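Local coordinates for protein sensor-type histidine kinase PrrB (Mycobacterium tuberculosis, PDB 1YSR) that forms the ATP-binding catalytic domain of a two-component sensor histidine kinase, which uses ATP to phosphorylate a histidine, at residues A[8-13]-A[78-83]; A[15-20]-A[50-55]; A[19-24]-A[28-33]; A[64-69]-A[135-140]. All coordinates share one frame; numbering follows the deposited sequence.

Contact 1: A[8-13]-A[78-83]; sequences VDITDL and VEIAID
Ile-10 presses onto Ile-80 and Val-78 at the point where strand 6-9 gives way to helix 10-24. Val-8 ends the short strand, its backbone bonded to Ile-40 in the partner strand. Asp-9 is the N-cap: its OD1 accepts from Asp-12 N at 2.9 Å, the N-H coming from well above the carboxylate plane, and a short acidic side chain suits the first-turn N-H groups, which have no preceding helix carbonyl. Ile-10, first in the helix, carries the contact. Its CG2 methyl lies anti to the backbone N (chi1 -69°) and rests on the outer chain of Ile-80, 3.6 Å from its CD1, while the two side chains cross at about a right angle. Ile-80 is extended through chi2 (166°), which carries CD1 up to that methyl. On the other branch of Ile-10, CG1 stands 4.5 Å from Val-78 CG1. Branched aliphatic groups suit a buried contact, since the touching side chains bring no polar atoms. Thr-11 ties the helix start to the 36-38 loop through OG1, bonded to Pro-36 O and Cys-38 N, and Asp-12 pairs with Arg-16. Leu-13 then packs on Leu-47 of helix 44-61, which Ile-10 also touches. A capped helix start laid by its apolar side on a central strand is consistent with the α/β sandwich of the GHKL ATPases, the family of histidine kinases, gyrase B and Hsp90.

Contact 2: A[15-20]-A[50-55]; sequences DRAAHD and AVDNAI
Ala-17 and Val-51 make the apolar heart of this helix pair, Ala-17 CB lying 3.8 Å from Val-51 CG1. That branch is anti to its own backbone N (chi1 175°), while CG2 packs on Leu-13 one turn earlier along helix 10-24. Ile-55 sends CD1 to 4.3 Å from Ala-17 O. Alanine suits its place because a single methyl leaves room for Val-51 against CB and for the tip of Ile-55 near the carbonyl oxygen. The segment axes stay 10.3 Å apart, inclined at 40°. Helices 10-24 and 44-61 pack side by side against the sheet of the α/β sandwich; Asn-53 and Asn-57 on the latter fit the N-box asparagines of the histidine-kinase ATP site.

The polar contact runs through solvent. Water 1 donates to Ala-17 O at 2.7 Å and to Asp-52 OD1 at 2.8 Å, tying a helix carbonyl to a carboxylate.

Charge supplies the third kind of interaction. Arg-48, one turn before Asp-52, forms salt bridges with Asp-52 OD1 through NE and with Asp-20 OD2 through NH1; Asp-20 OD2 and Asp-52 OD1 lie 6.4 Å apart. Asp-20 and Asp-52 also pack on Pro-36 and Ile-39 of a second subunit.

Sharing Arg-48 would favour the ionised form of both acids; the water adds a donor to Asp-52 alone, and the helices combine a greasy face with a hydrated, charged margin.

Contact 3: A[19-24]-A[28-33]; sequences HDAARI and LDVSLV
Val-30 puts a single methyl, CG1, into the side of the helix that precedes it. That methyl lies 3.6 Å from Ala-22 N and 3.7 Å from Ala-22 CB, with Ala-21 CB a little farther away at 4.2 Å, so it touches backbone as well as side chain. Its torsion explains the reach: chi1 of 54° sets CG1 between the backbone N and the carbonyl carbon of Val-30. Small alanines suit the helix here, since they let the strand come close, with the CA atoms of Ala-22 and Val-30 only 6.0 Å apart. Ala-18, a turn earlier, continues the same surface and also meets Val-30.

Beside this apolar patch, water 2 sits 2.7 Å from both Ala-22 O and Leu-28 O, where it can link the last part of the helix to the residue before the strand. The chain thus leaves helix 10-24, turns sharply, and comes back alongside it as strand 29-32, an outermost strand of the mixed sheet in the α/β sandwich, so that the helix packs on one face of that sheet.

What holds Val-30 against the helix is the sheet itself. Asp-29 shares backbone hydrogen bonds with Val-67, and with Thr-65 just before strand 66-74, and Ser-31 with Val-67 and Leu-69, in a parallel pairing. Leu-28 packs on Val-67 and on Val-59 of helix 44-61, whose Ile-55 backs Ala-21. Farther out, Ile-24 touches Arg-75 of a second subunit.

Contact 4: A[64-69]-A[135-140]; sequences ATLVQL and SPLGGA
A leucine spread over the face of an amide is the striking feature: both methyls of Leu-137 lie above the same face of the Gln-68 carboxamide. Leu-137 CD1 is 3.6 Å from Gln-68 CD and equally far from OE1, so the contact is van der Waals packing. Gln-68 is extended beyond CG, which carries its flat carboxamide out under the leucine. Leu-66, two residues earlier on the same side of the strand, supplies an apolar neighbour: its CD2 meets Leu-137 CD2 at 4.0 Å, the two leucines crossing at about a right angle.

The turn directs Leu-137 toward strand 66-74. Ser-135 to Gly-138 form a type I beta turn, and Ser-135 OG accepts from Leu-137 N at 2.9 Å (157°), an ST turn; that same hydroxyl oxygen is also hydrogen-bonded to Asp-83 OD1 on the intervening strand. Gly-138 takes a positive phi of 119°, where a beta carbon would collide with the carbonyl oxygen of the residue before, and so glycine fits. Asn-85 borders the site, touching Leu-137 and accepting from Leu-66 N.

The arrangement is that of a beta hairpin, strands 129-134 and 140-147, whose connecting turn leans past the end of strand 77-84 to strand 66-74 of the mixed sheet.

Overall arrangement
Contacts 1 and 2 lie in the core, contact 3 is partly buried and contact 4 is at the surface. The first three all use helix 10-24: its start meets the central strand, its middle helix 44-61, and its last turns the edge strand. Contact 4 instead joins strand 66-74 to the turn between strands 129-134 and 140-147. Contact 1 is aliphatic across its segments, while contact 2, though buried, has a polar margin; contact 3 sets a water beside its alanines, and contact 4 packs a leucine on an amide and on another leucine. Leu-69 links contact 2 to contact 4, lying against Ala-17, Ala-18 and Ile-55, while backbone bonds between 29-32 and 66-74 connect contacts 3 and 4.

Contact 1: A[8-13]-A[78-83]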
loop_
_atom_site.group_PDB
_atom_site.type_symbol
_atom_site.label_atom_id
_atom_site.label_comp_id
_atom_site.label_asym_id
_atom_site.label_seq_id
_atom_site.Cartn_x
_atom_site.Cartn_y
_atom_site.Cartn_z
ATOM N N VAL A 8 5.378 -4.067 -0.828
ATOM C CA VAL A 8 4.111 -3.640 -1.410
ATOM C C VAL A 8 3.537 -4.763 -2.233
ATOM O O VAL A 8 4.148 -5.222 -3.151
ATOM C CB VAL A 8 4.290 -2.427 -2.359
ATOM C CG1 VAL A 8 2.928 -1.965 -2.759
ATOM C CG2 VAL A 8 4.988 -1.263 -1.650
ATOM N N ASP A 9 2.322 -5.193 -1.904
ATOM C CA ASP A 9 1.623 -6.163 -2.756
ATOM C C ASP A 9 0.991 -5.386 -3.889
ATOM O O ASP A 9 -0.026 -4.746 -3.680
ATOM C CB ASP A 9 0.539 -6.885 -1.942
ATOM C CG ASP A 9 -0.249 -7.907 -2.778
ATOM O OD1 ASP A 9 -0.303 -7.808 -4.032
ATOM O OD2 ASP A 9 -0.894 -8.767 -2.150
ATOM N N ILE A 10 1.649 -5.391 -5.040
ATOM C CA ILE A 10 1.228 -4.575 -6.195
ATOM C C ILE A 10 -0.152 -4.985 -6.660
ATOM O O ILE A 10 -1.013 -4.165 -7.115
ATOM C CB ILE A 10 2.245 -4.781 -7.400
ATOM C CG1 ILE A 10 3.599 -4.155 -7.060
ATOM C CG2 ILE A 10 1.688 -4.197 -8.690
ATOM C CD1 ILE A 10 3.496 -2.647 -6.607
ATOM N N THR A 11 -0.375 -6.302 -6.578
ATOM C CA THR A 11 -1.626 -6.868 -7.016
ATOM C C THR A 11 -2.805 -6.376 -6.177
ATOM O O THR A 11 -3.839 -5.940 -6.732
ATOM C CB THR A 11 -1.482 -8.422 -7.066
ATOM O OG1 THR A 11 -0.326 -8.743 -7.859
ATOM C CG2 THR A 11 -2.716 -9.011 -7.696
ATOM N N ASP A 12 -2.666 -6.384 -4.854
ATOM C CA ASP A 12 -3.693 -5.871 -3.969
ATOM C C ASP A 12 -3.865 -4.372 -4.162
ATOM O O ASP A 12 -4.983 -3.860 -4.105
ATOM C CB ASP A 12 -3.296 -6.174 -2.496
ATOM C CG ASP A 12 -4.357 -5.749 -1.484
ATOM O OD1 ASP A 12 -5.493 -6.239 -1.550
ATOM O OD2 ASP A 12 -4.059 -4.894 -0.638
ATOM N N LEU A 13 -2.745 -3.646 -4.345
ATOM C CA LEU A 13 -2.793 -2.216 -4.617
ATOM C C LEU A 13 -3.708 -1.935 -5.823
ATOM O O LEU A 13 -4.550 -1.041 -5.790
ATOM C CB LEU A 13 -1.349 -1.694 -4.880
ATOM C CG LEU A 13 -1.205 -0.145 -4.969
ATOM C CD1 LEU A 13 0.220 0.245 -4.567
ATOM C CD2 LEU A 13 -1.386 0.277 -6.431
ATOM N N VAL A 78 8.083 -6.711 -12.009
ATOM C CA VAL A 78 6.694 -6.709 -12.422
ATOM C C VAL A 78 6.413 -5.683 -13.531
ATOM O O VAL A 78 7.040 -4.631 -13.599
ATOM C CB VAL A 78 5.841 -6.410 -11.188
ATOM C CG1 VAL A 78 6.180 -5.003 -10.622
ATOM C CG2 VAL A 78 4.334 -6.575 -11.437
ATOM N N GLU A 79 5.441 -6.012 -14.379
ATOM C CA GLU A 79 5.013 -5.112 -15.434
ATOM C C GLU A 79 3.567 -4.853 -15.036
ATOM O O GLU A 79 2.768 -5.780 -14.971
ATOM C CB GLU A 79 5.148 -5.820 -16.790
ATOM C CG GLU A 79 4.390 -5.266 -17.973
ATOM C CD GLU A 79 4.715 -6.054 -19.250
ATOM O OE1 GLU A 79 5.921 -6.076 -19.622
ATOM O OE2 GLU A 79 3.784 -6.650 -19.852
ATOM N N ILE A 80 3.289 -3.616 -14.658
ATOM C CA ILE A 80 1.955 -3.158 -14.297
ATOM C C ILE A 80 1.397 -2.466 -15.543
ATOM O O ILE A 80 2.088 -1.689 -16.185
ATOM C CB ILE A 80 2.064 -2.101 -13.183
ATOM C CG1 ILE A 80 2.625 -2.753 -11.899
ATOM C CG2 ILE A 80 0.688 -1.390 -12.899
ATOM C CD1 ILE A 80 3.095 -1.741 -10.848
ATOM N N ALA A 81 0.157 -2.735 -15.904
ATOM C CA ALA A 81 -0.418 -2.036 -17.079
ATOM C C ALA A 81 -1.756 -1.464 -16.763
ATOM O O ALA A 81 -2.530 -2.096 -16.041
ATOM C CB ALA A 81 -0.549 -3.045 -18.280
ATOM N N ILE A 82 -2.017 -0.257 -17.260
ATOM C CA ILE A 82 -3.351 0.346 -17.108
ATOM C C ILE A 82 -3.831 0.507 -18.545
ATOM O O ILE A 82 -3.252 1.304 -19.331
ATOM C CB ILE A 82 -3.304 1.718 -16.381
ATOM C CG1 ILE A 82 -2.722 1.548 -14.944
ATOM C CG2 ILE A 82 -4.644 2.270 -16.292
ATOM C CD1 ILE A 82 -1.323 2.071 -14.737
ATOM N N ASP A 83 -4.724 -0.394 -18.946
ATOM C CA ASP A 83 -5.297 -0.383 -20.330
ATOM C C ASP A 83 -6.647 0.328 -20.383
ATOM O O ASP A 83 -7.445 0.144 -19.475
ATOM C CB ASP A 83 -5.520 -1.855 -20.772
ATOM C CG ASP A 83 -4.284 -2.483 -21.307
ATOM O OD1 ASP A 83 -4.016 -2.284 -22.505
ATOM O OD2 ASP A 83 -3.597 -3.198 -20.540
#

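Contact 2: A[15-20]-A[50-55]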
loop_
_atom_site.group_PDB
_atom_site.type_symbol
_atom_site.label_atom_id
_atom_site.label_comp_id
_atom_site.label_asym_id
_atom_site.label_seq_id
_atom_site.Cartn_x
_atom_site.Cartn_y
_atom_site.Cartn_z
ATOM N N ASP A 15 -6.048 -3.882 -7.068
ATOM C CA ASP A 15 -7.422 -4.330 -6.735
ATOM C C ASP A 15 -8.102 -3.191 -5.980
ATOM O O ASP A 15 -9.203 -2.826 -6.317
ATOM C CB ASP A 15 -7.403 -5.617 -5.927
ATOM C CG ASP A 15 -8.747 -6.386 -5.973
ATOM O OD1 ASP A 15 -9.632 -6.072 -6.815
ATOM O OD2 ASP A 15 -8.867 -7.318 -5.165
ATOM N N ARG A 16 -7.431 -2.606 -4.979
ATOM C CA ARG A 16 -8.021 -1.485 -4.240
ATOM C C ARG A 16 -8.168 -0.272 -5.095
ATOM O O ARG A 16 -9.138 0.446 -4.968
ATOM C CB ARG A 16 -7.234 -1.062 -2.973
ATOM C CG ARG A 16 -6.973 -2.169 -1.943
ATOM C CD ARG A 16 -6.174 -1.597 -0.714
ATOM N NE ARG A 16 -4.938 -0.853 -1.035
ATOM C CZ ARG A 16 -3.692 -1.357 -1.060
ATOM N NH1 ARG A 16 -3.445 -2.633 -0.809
ATOM N NH2 ARG A 16 -2.668 -0.563 -1.354
ATOM N N ALA A 17 -7.166 0.012 -5.941
ATOM C CA ALA A 17 -7.268 1.172 -6.788
ATOM C C ALA A 17 -8.519 1.077 -7.666
ATOM O O ALA A 17 -9.190 2.080 -7.913
ATOM C CB ALA A 17 -6.016 1.279 -7.668
ATOM N N ALA A 18 -8.761 -0.113 -8.186
ATOM C CA ALA A 18 -9.870 -0.256 -9.160
ATOM C C ALA A 18 -11.185 -0.088 -8.379
ATOM O O ALA A 18 -12.094 0.586 -8.818
ATOM C CB ALA A 18 -9.808 -1.592 -9.806
ATOM N N HIS A 19 -11.252 -0.665 -7.177
ATOM C CA HIS A 19 -12.473 -0.581 -6.357
ATOM C C HIS A 19 -12.776 0.853 -5.994
ATOM O O HIS A 19 -13.927 1.304 -6.096
ATOM C CB HIS A 19 -12.352 -1.470 -5.113
ATOM C CG HIS A 19 -12.525 -2.933 -5.406
ATOM N ND1 HIS A 19 -13.748 -3.480 -5.758
ATOM C CD2 HIS A 19 -11.642 -3.963 -5.410
ATOM C CE1 HIS A 19 -13.603 -4.780 -5.966
ATOM N NE2 HIS A 19 -12.339 -5.100 -5.749
ATOM N N ASP A 20 -11.750 1.587 -5.555
ATOM C CA ASP A 20 -11.914 2.986 -5.207
ATOM C C ASP A 20 -12.255 3.838 -6.405
ATOM O O ASP A 20 -13.073 4.739 -6.273
ATOM C CB ASP A 20 -10.669 3.577 -4.542
ATOM C CG ASP A 20 -10.361 2.958 -3.177
ATOM O OD1 ASP A 20 -11.195 2.226 -2.632
ATOM O OD2 ASP A 20 -9.238 3.201 -2.649
ATOM N N ALA A 50 0.488 6.935 -8.766
ATOM C CA ALA A 50 0.822 6.730 -10.208
ATOM C C ALA A 50 -0.390 6.056 -10.875
ATOM O O ALA A 50 -0.867 6.497 -11.959
ATOM C CB ALA A 50 2.070 5.887 -10.329
ATOM N N VAL A 51 -0.886 5.010 -10.233
ATOM C CA VAL A 51 -2.070 4.269 -10.753
ATOM C C VAL A 51 -3.296 5.151 -10.794
ATOM O O VAL A 51 -4.020 5.181 -11.785
ATOM C CB VAL A 51 -2.295 2.962 -9.966
ATOM C CG1 VAL A 51 -3.562 2.298 -10.430
ATOM C CG2 VAL A 51 -1.111 1.990 -10.185
ATOM N N ASP A 52 -3.556 5.881 -9.694
ATOM C CA ASP A 52 -4.642 6.837 -9.636
ATOM C C ASP A 52 -4.557 7.840 -10.766
ATOM O O ASP A 52 -5.576 8.126 -11.390
ATOM C CB ASP A 52 -4.644 7.624 -8.282
ATOM C CG ASP A 52 -5.054 6.771 -7.082
ATOM O OD1 ASP A 52 -5.551 5.655 -7.278
ATOM O OD2 ASP A 52 -4.876 7.229 -5.897
ATOM N N ASN A 53 -3.361 8.383 -11.012
ATOM C CA ASN A 53 -3.173 9.389 -12.018
ATOM C C ASN A 53 -3.474 8.797 -13.429
ATOM O O ASN A 53 -4.051 9.477 -14.299
ATOM C CB ASN A 53 -1.735 9.906 -11.950
ATOM C CG ASN A 53 -1.499 11.129 -12.826
ATOM O OD1 ASN A 53 -0.612 11.136 -13.671
ATOM N ND2 ASN A 53 -2.266 12.202 -12.592
ATOM N N ALA A 54 -3.003 7.571 -13.650
ATOM C CA ALA A 54 -3.197 6.875 -14.945
ATOM C C ALA A 54 -4.702 6.667 -15.183
ATOM O O ALA A 54 -5.209 6.951 -16.284
ATOM C CB ALA A 54 -2.471 5.567 -14.930
ATOM N N ILE A 55 -5.435 6.194 -14.160
ATOM C CA ILE A 55 -6.914 6.099 -14.302
ATOM C C ILE A 55 -7.578 7.435 -14.564
ATOM O O ILE A 55 -8.428 7.549 -15.418
ATOM C CB ILE A 55 -7.508 5.433 -13.092
ATOM C CG1 ILE A 55 -6.934 4.007 -12.937
ATOM C CG2 ILE A 55 -9.027 5.400 -13.170
ATOM C CD1 ILE A 55 -7.281 3.311 -11.568
HETATM O O HOH W 1 -8.126 4.518 -7.406
#

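Contact 3: A[19-24]-A[28-33]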
loop_
_atom_site.group_PDB
_atom_site.type_symbol
_atom_site.label_atom_id
_atom_site.label_comp_id
_atom_site.label_asym_id
_atom_site.label_seq_id
_atom_site.Cartn_x
_atom_site.Cartn_y
_atom_site.Cartn_z
ATOM N N HIS A 19 -11.252 -0.665 -7.177
ATOM C CA HIS A 19 -12.473 -0.581 -6.357
ATOM C C HIS A 19 -12.776 0.853 -5.994
ATOM O O HIS A 19 -13.927 1.304 -6.096
ATOM C CB HIS A 19 -12.352 -1.470 -5.113
ATOM C CG HIS A 19 -12.525 -2.933 -5.406
ATOM N ND1 HIS A 19 -13.748 -3.480 -5.758
ATOM C CD2 HIS A 19 -11.642 -3.963 -5.410
ATOM C CE1 HIS A 19 -13.603 -4.780 -5.966
ATOM N NE2 HIS A 19 -12.339 -5.100 -5.749
ATOM N N ASP A 20 -11.750 1.587 -5.555
ATOM C CA ASP A 20 -11.914 2.986 -5.207
ATOM C C ASP A 20 -12.255 3.838 -6.405
ATOM O O ASP A 20 -13.073 4.739 -6.273
ATOM C CB ASP A 20 -10.669 3.577 -4.542
ATOM C CG ASP A 20 -10.361 2.958 -3.177
ATOM O OD1 ASP A 20 -11.195 2.226 -2.632
ATOM O OD2 ASP A 20 -9.238 3.201 -2.649
ATOM N N ALA A 21 -11.600 3.602 -7.558
ATOM C CA ALA A 21 -11.891 4.364 -8.775
ATOM C C ALA A 21 -13.353 4.207 -9.227
ATOM O O ALA A 21 -13.982 5.172 -9.653
ATOM C CB ALA A 21 -10.949 4.024 -9.903
ATOM N N ALA A 22 -13.849 2.985 -9.154
ATOM C CA ALA A 22 -15.233 2.683 -9.536
ATOM C C ALA A 22 -16.225 3.499 -8.743
ATOM O O ALA A 22 -17.327 3.734 -9.234
ATOM C CB ALA A 22 -15.526 1.207 -9.407
ATOM N N ARG A 23 -15.835 3.950 -7.541
ATOM C CA ARG A 23 -16.679 4.814 -6.701
ATOM C C ARG A 23 -16.572 6.293 -7.071
ATOM O O ARG A 23 -17.522 7.062 -6.863
ATOM C CB ARG A 23 -16.348 4.628 -5.211
ATOM C CG ARG A 23 -16.315 3.191 -4.712
ATOM C CD ARG A 23 -16.494 3.050 -3.189
ATOM N NE ARG A 23 -17.562 3.922 -2.668
ATOM C CZ ARG A 23 -18.271 3.685 -1.561
ATOM N NH1 ARG A 23 -18.054 2.583 -0.839
ATOM N NH2 ARG A 23 -19.207 4.549 -1.176
ATOM N N ILE A 24 -15.439 6.714 -7.623
ATOM C CA ILE A 24 -15.253 8.109 -7.983
ATOM C C ILE A 24 -15.823 8.413 -9.352
ATOM O O ILE A 24 -16.263 9.542 -9.625
ATOM C CB ILE A 24 -13.758 8.486 -7.976
ATOM C CG1 ILE A 24 -13.211 8.341 -6.534
ATOM C CG2 ILE A 24 -13.563 9.880 -8.510
ATOM C CD1 ILE A 24 -11.705 8.531 -6.393
ATOM N N LEU A 28 -17.905 4.177 -14.952
ATOM C CA LEU A 28 -16.632 3.593 -15.397
ATOM C C LEU A 28 -16.612 2.118 -15.032
ATOM O O LEU A 28 -16.952 1.776 -13.915
ATOM C CB LEU A 28 -15.442 4.354 -14.780
ATOM C CG LEU A 28 -14.085 3.666 -14.954
ATOM C CD1 LEU A 28 -13.679 3.599 -16.444
ATOM C CD2 LEU A 28 -13.013 4.389 -14.092
ATOM N N ASP A 29 -16.257 1.231 -15.962
ATOM C CA ASP A 29 -16.075 -0.205 -15.693
ATOM C C ASP A 29 -14.564 -0.352 -15.481
ATOM O O ASP A 29 -13.790 -0.261 -16.445
ATOM C CB ASP A 29 -16.476 -1.075 -16.912
ATOM C CG ASP A 29 -16.246 -2.597 -16.707
ATOM O OD1 ASP A 29 -15.488 -3.062 -15.795
ATOM O OD2 ASP A 29 -16.844 -3.402 -17.515
ATOM N N VAL A 30 -14.155 -0.517 -14.232
ATOM C CA VAL A 30 -12.716 -0.570 -13.933
ATOM C C VAL A 30 -12.480 -1.764 -13.010
ATOM O O VAL A 30 -13.232 -1.964 -12.018
ATOM C CB VAL A 30 -12.192 0.748 -13.333
ATOM C CG1 VAL A 30 -13.029 1.163 -12.103
ATOM C CG2 VAL A 30 -10.631 0.591 -12.989
ATOM N N SER A 31 -11.457 -2.563 -13.322
ATOM C CA SER A 31 -11.216 -3.751 -12.578
ATOM C C SER A 31 -9.788 -4.244 -12.738
ATOM O O SER A 31 -9.078 -3.890 -13.690
ATOM C CB SER A 31 -12.148 -4.857 -13.099
ATOM O OG SER A 31 -11.631 -5.297 -14.355
ATOM N N LEU A 32 -9.365 -5.040 -11.768
ATOM C CA LEU A 32 -8.132 -5.769 -11.874
ATOM C C LEU A 32 -8.447 -7.078 -12.566
ATOM O O LEU A 32 -9.234 -7.914 -12.013
ATOM C CB LEU A 32 -7.642 -6.112 -10.475
ATOM C CG LEU A 32 -6.458 -7.085 -10.439
ATOM C CD1 LEU A 32 -5.251 -6.444 -11.149
ATOM C CD2 LEU A 32 -6.102 -7.424 -9.003
ATOM N N VAL A 33 -7.788 -7.281 -13.701
ATOM C CA VAL A 33 -7.729 -8.530 -14.437
ATOM C C VAL A 33 -7.006 -9.630 -13.637
ATOM O O VAL A 33 -5.999 -9.354 -12.977
ATOM C CB VAL A 33 -6.948 -8.185 -15.714
ATOM C CG1 VAL A 33 -5.927 -9.229 -16.116
ATOM C CG2 VAL A 33 -7.896 -7.690 -16.837
HETATM O O HOH W 2 -18.047 2.598 -11.566
#

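Contact 4: A[64-69]-A[135-140]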
loop_
_atom_site.group_PDB
_atom_site.type_symbol
_atom_site.label_atom_id
_atom_site.label_comp_id
_atom_site.label_asym_id
_atom_site.label_seq_id
_atom_site.Cartn_x
_atom_site.Cartn_y
_atom_site.Cartn_z
ATOM N N ALA A 64 -12.227 7.434 -21.470
ATOM C CA ALA A 64 -12.410 5.993 -21.203
ATOM C C ALA A 64 -13.669 5.692 -20.400
ATOM O O ALA A 64 -13.939 6.379 -19.366
ATOM C CB ALA A 64 -11.174 5.433 -20.439
ATOM N N THR A 65 -14.376 4.621 -20.801
ATOM C CA THR A 65 -15.486 4.046 -20.018
ATOM C C THR A 65 -15.121 2.661 -19.535
ATOM O O THR A 65 -15.869 2.050 -18.753
ATOM C CB THR A 65 -16.785 3.872 -20.907
ATOM O OG1 THR A 65 -16.450 3.030 -22.012
ATOM C CG2 THR A 65 -17.222 5.181 -21.456
ATOM N N LEU A 66 -13.991 2.118 -20.023
ATOM C CA LEU A 66 -13.491 0.805 -19.604
ATOM C C LEU A 66 -11.966 0.941 -19.365
ATOM O O LEU A 66 -11.216 1.501 -20.204
ATOM C CB LEU A 66 -13.770 -0.310 -20.666
ATOM C CG LEU A 66 -13.171 -1.697 -20.481
ATOM C CD1 LEU A 66 -13.990 -2.419 -19.413
ATOM C CD2 LEU A 66 -13.336 -2.485 -21.842
ATOM N N VAL A 67 -11.559 0.480 -18.193
ATOM C CA VAL A 67 -10.159 0.410 -17.762
ATOM C C VAL A 67 -9.885 -0.948 -17.115
ATOM O O VAL A 67 -10.703 -1.442 -16.311
ATOM C CB VAL A 67 -9.845 1.528 -16.713
ATOM C CG1 VAL A 67 -8.447 1.306 -16.086
ATOM C CG2 VAL A 67 -9.982 2.916 -17.357
ATOM N N GLN A 68 -8.755 -1.558 -17.444
ATOM C CA GLN A 68 -8.340 -2.802 -16.830
ATOM C C GLN A 68 -6.954 -2.608 -16.334
ATOM O O GLN A 68 -6.063 -2.148 -17.115
ATOM C CB GLN A 68 -8.291 -3.929 -17.884
ATOM C CG GLN A 68 -9.711 -4.307 -18.347
ATOM C CD GLN A 68 -9.699 -5.365 -19.459
ATOM O OE1 GLN A 68 -8.648 -5.678 -20.055
ATOM N NE2 GLN A 68 -10.857 -5.928 -19.714
ATOM N N LEU A 69 -6.761 -2.975 -15.070
ATOM C CA LEU A 69 -5.440 -2.973 -14.433
ATOM C C LEU A 69 -4.913 -4.411 -14.469
ATOM O O LEU A 69 -5.667 -5.386 -14.292
ATOM C CB LEU A 69 -5.587 -2.549 -12.976
ATOM C CG LEU A 69 -6.352 -1.237 -12.790
ATOM C CD1 LEU A 69 -6.531 -0.810 -11.266
ATOM C CD2 LEU A 69 -5.769 -0.064 -13.684
ATOM N N SER A 135 -3.546 -0.052 -26.643
ATOM C CA SER A 135 -4.170 -1.074 -25.847
ATOM C C SER A 135 -5.030 -2.010 -26.759
ATOM O O SER A 135 -5.624 -1.523 -27.691
ATOM C CB SER A 135 -5.114 -0.407 -24.885
ATOM O OG SER A 135 -5.727 -1.430 -24.174
ATOM N N PRO A 136 -5.132 -3.293 -26.423
ATOM C CA PRO A 136 -6.148 -4.184 -27.007
ATOM C C PRO A 136 -7.561 -3.694 -26.760
ATOM O O PRO A 136 -8.486 -4.070 -27.502
ATOM C CB PRO A 136 -5.922 -5.497 -26.249
ATOM C CG PRO A 136 -4.548 -5.490 -25.870
ATOM C CD PRO A 136 -4.252 -4.034 -25.511
ATOM N N LEU A 137 -7.751 -2.824 -25.751
ATOM C CA LEU A 137 -9.078 -2.192 -25.516
ATOM C C LEU A 137 -9.391 -1.034 -26.438
ATOM O O LEU A 137 -10.537 -0.582 -26.482
ATOM C CB LEU A 137 -9.277 -1.713 -24.045
ATOM C CG LEU A 137 -9.038 -2.853 -23.040
ATOM C CD1 LEU A 137 -9.262 -2.462 -21.566
ATOM C CD2 LEU A 137 -9.963 -4.048 -23.360
ATOM N N GLY A 138 -8.384 -0.509 -27.126
ATOM C CA GLY A 138 -8.665 0.595 -28.054
ATOM C C GLY A 138 -7.968 1.942 -27.773
ATOM O O GLY A 138 -7.703 2.727 -28.690
ATOM N N GLY A 139 -7.674 2.192 -26.502
ATOM C CA GLY A 139 -7.152 3.451 -26.059
ATOM C C GLY A 139 -5.676 3.333 -25.726
ATOM O O GLY A 139 -4.908 2.801 -26.495
ATOM N N ALA A 140 -5.289 3.892 -24.580
ATOM C CA ALA A 140 -3.899 3.854 -24.167
ATOM C C ALA A 140 -3.635 2.619 -23.302
ATOM O O ALA A 140 -4.542 2.147 -22.608
ATOM C CB ALA A 140 -3.605 5.113 -23.389
#